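Side-chain contact in hypothetical bacterial 6-phosphogluconolactonase (Bacteroides fragilis, PDB 3SCY), which is a putative 6-phosphogluconolactonase with a seven-bladed beta-propeller fold, and so probably hydrolyses the lactone ring of 6-phosphogluconolactone: residues 63-68 and 125-130. Sequence-based numbering, arbitrary orientation. Where two conformers were deposited one is given.
Sequences FVYSVN and FPIGQD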
loop_
_atom_site.group_PDB
_atom_site.type_symbol
_atom_site.label_atom_id
_atom_site.label_comp_id
_atom_site.label_asym_id
_atom_site.label_seq_id
_atom_site.Cartn_x
_atom_site.Cartn_y
_atom_site.Cartn_z
ATOM N N PHE A 63 -11.104 12.657 -5.249
ATOM C CA PHE A 63 -11.801 11.397 -5.014
ATOM C C PHE A 63 -10.981 10.495 -4.163
ATOM O O PHE A 63 -9.755 10.616 -4.090
ATOM C CB PHE A 63 -12.132 10.679 -6.340
ATOM C CG PHE A 63 -12.972 11.522 -7.265
ATOM C CD1 PHE A 63 -14.350 11.633 -7.075
ATOM C CD2 PHE A 63 -12.379 12.279 -8.264
ATOM C CE1 PHE A 63 -15.119 12.472 -7.892
ATOM C CE2 PHE A 63 -13.151 13.113 -9.086
ATOM C CZ PHE A 63 -14.503 13.237 -8.860
ATOM N N VAL A 64 -11.667 9.603 -3.446
ATOM C CA VAL A 64 -11.026 8.576 -2.654
ATOM C C VAL A 64 -11.674 7.245 -3.011
ATOM O O VAL A 64 -12.907 7.179 -3.166
ATOM C CB VAL A 64 -11.085 8.868 -1.134
ATOM C CG1 VAL A 64 -10.679 7.653 -0.284
ATOM C CG2 VAL A 64 -10.193 10.063 -0.808
ATOM N N TYR A 65 -10.858 6.192 -3.125
ATOM C CA TYR A 65 -11.385 4.864 -3.407
ATOM C C TYR A 65 -10.918 3.948 -2.338
ATOM O O TYR A 65 -9.747 3.979 -1.972
ATOM C CB TYR A 65 -10.947 4.358 -4.794
ATOM C CG TYR A 65 -11.361 5.312 -5.886
ATOM C CD1 TYR A 65 -12.626 5.239 -6.461
ATOM C CD2 TYR A 65 -10.517 6.343 -6.293
ATOM C CE1 TYR A 65 -13.033 6.155 -7.436
ATOM C CE2 TYR A 65 -10.932 7.289 -7.228
ATOM C CZ TYR A 65 -12.190 7.186 -7.807
ATOM O OH TYR A 65 -12.606 8.089 -8.751
ATOM N N SER A 66 -11.826 3.134 -1.790
ATOM C CA SER A 66 -11.431 2.206 -0.743
ATOM C C SER A 66 -11.890 0.817 -1.060
ATOM O O SER A 66 -12.915 0.634 -1.704
ATOM C CB SER A 66 -11.999 2.640 0.609
ATOM O OG SER A 66 -13.338 2.211 0.816
ATOM N N VAL A 67 -11.168 -0.170 -0.540
ATOM C CA VAL A 67 -11.668 -1.526 -0.642
ATOM C C VAL A 67 -12.741 -1.653 0.445
ATOM O O VAL A 67 -12.850 -0.779 1.333
ATOM C CB VAL A 67 -10.579 -2.607 -0.455
ATOM C CG1 VAL A 67 -9.487 -2.484 -1.509
ATOM C CG2 VAL A 67 -10.001 -2.588 0.976
ATOM N N ASN A 68 -13.543 -2.726 0.364
ATOM C CA ASN A 68 -14.448 -3.193 1.423
ATOM C C ASN A 68 -14.010 -4.633 1.581
ATOM O O ASN A 68 -14.390 -5.477 0.760
ATOM C CB ASN A 68 -15.932 -3.007 1.064
ATOM C CG ASN A 68 -16.274 -1.556 0.818
ATOM O OD1 ASN A 68 -16.387 -0.752 1.750
ATOM N ND2 ASN A 68 -16.380 -1.169 -0.443
ATOM N N PHE A 125 -11.859 -1.863 -12.578
ATOM C CA PHE A 125 -13.078 -1.065 -12.676
ATOM C C PHE A 125 -12.799 0.190 -13.471
ATOM O O PHE A 125 -11.942 0.967 -13.044
ATOM C CB PHE A 125 -13.614 -0.631 -11.288
ATOM C CG PHE A 125 -13.879 -1.702 -10.267
ATOM C CD1 PHE A 125 -12.856 -2.175 -9.457
ATOM C CD2 PHE A 125 -15.163 -2.197 -10.073
ATOM C CE1 PHE A 125 -13.100 -3.134 -8.481
ATOM C CE2 PHE A 125 -15.400 -3.192 -9.131
ATOM C CZ PHE A 125 -14.369 -3.651 -8.327
ATOM N N PRO A 126 -13.553 0.483 -14.547
ATOM C CA PRO A 126 -13.398 1.787 -15.198
ATOM C C PRO A 126 -13.929 2.882 -14.265
ATOM O O PRO A 126 -14.885 2.647 -13.513
ATOM C CB PRO A 126 -14.282 1.689 -16.458
ATOM C CG PRO A 126 -14.618 0.205 -16.602
ATOM C CD PRO A 126 -14.616 -0.325 -15.180
ATOM N N ILE A 127 -13.339 4.060 -14.336
ATOM C CA ILE A 127 -13.799 5.210 -13.548
ATOM C C ILE A 127 -14.668 6.061 -14.470
ATOM O O ILE A 127 -14.244 6.397 -15.586
ATOM C CB ILE A 127 -12.628 6.032 -12.978
ATOM C CG1 ILE A 127 -11.775 5.181 -12.005
ATOM C CG2 ILE A 127 -13.174 7.277 -12.244
ATOM C CD1 ILE A 127 -10.435 5.795 -11.600
ATOM N N GLY A 128 -15.869 6.403 -14.015
ATOM C CA GLY A 128 -16.761 7.226 -14.830
ATOM C C GLY A 128 -16.324 8.680 -14.862
ATOM O O GLY A 128 -15.437 9.100 -14.107
ATOM N N GLN A 129 -16.980 9.481 -15.715
ATOM C CA GLN A 129 -16.618 10.872 -15.902
ATOM C C GLN A 129 -16.842 11.733 -14.665
ATOM O O GLN A 129 -16.297 12.827 -14.580
ATOM C CB GLN A 129 -17.399 11.449 -17.069
ATOM C CG GLN A 129 -16.916 10.909 -18.402
ATOM C CD GLN A 129 -17.611 11.591 -19.553
ATOM O OE1 GLN A 129 -17.747 12.815 -19.590
ATOM N NE2 GLN A 129 -18.080 10.802 -20.503
ATOM N N ASP A 130 -17.662 11.243 -13.730
ATOM C CA ASP A 130 -17.965 11.917 -12.466
ATOM C C ASP A 130 -17.108 11.373 -11.312
ATOM O O ASP A 130 -17.338 11.757 -10.174
ATOM C CB ASP A 130 -19.464 11.703 -12.140
ATOM C CG ASP A 130 -19.910 10.238 -12.007
ATOM O OD1 ASP A 130 -19.110 9.330 -12.335
ATOM O OD2 ASP A 130 -21.091 10.004 -11.687
#
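Tyr-65 and Ile-127 meet where two neighbouring blades of the propeller face each other. The phenol oxygen OH of Tyr-65 lies 3.6 Å from the branch methyl CG2 of Ile-127, while CD1, at the end of the longer arm, comes obliquely to the ring, 4.4 Å from CZ. A beta-branched residue suits this place because its two arms reach different parts of one phenol. In Ile-127 CG1 stands anti to the carbonyl carbon (chi1 -62°), which turns CG2 anti to the backbone N and brings it to the hydroxyl. Two residues back along the strand, and so on the same face of the sheet, Phe-63 brings its ring obliquely to the backbone of Asp-130, CE1 lying 3.3 Å from the carbonyl O and CZ 3.5 Å from that same O. The CB of Asp-130 points away from strand 63-68, and OD1 accepts a hydrogen bond from Ala-132 N, an Asx turn. Tyrosine suits position 65 because its hydroxyl donates a hydrogen bond to Gly-131 O, tying the buried ring to the loop that follows strand 121-126. Ile-112 of strand 111-116 touches both Tyr-65 and Ile-127, and Leu-92 of strand 88-96 packs against Phe-63. Strand 63-68 runs between strands 55-57 and 76-83 in one four-stranded antiparallel blade, and 125-130 leaves the third strand of the next blade for the loop leading to its outermost strand, 138-141.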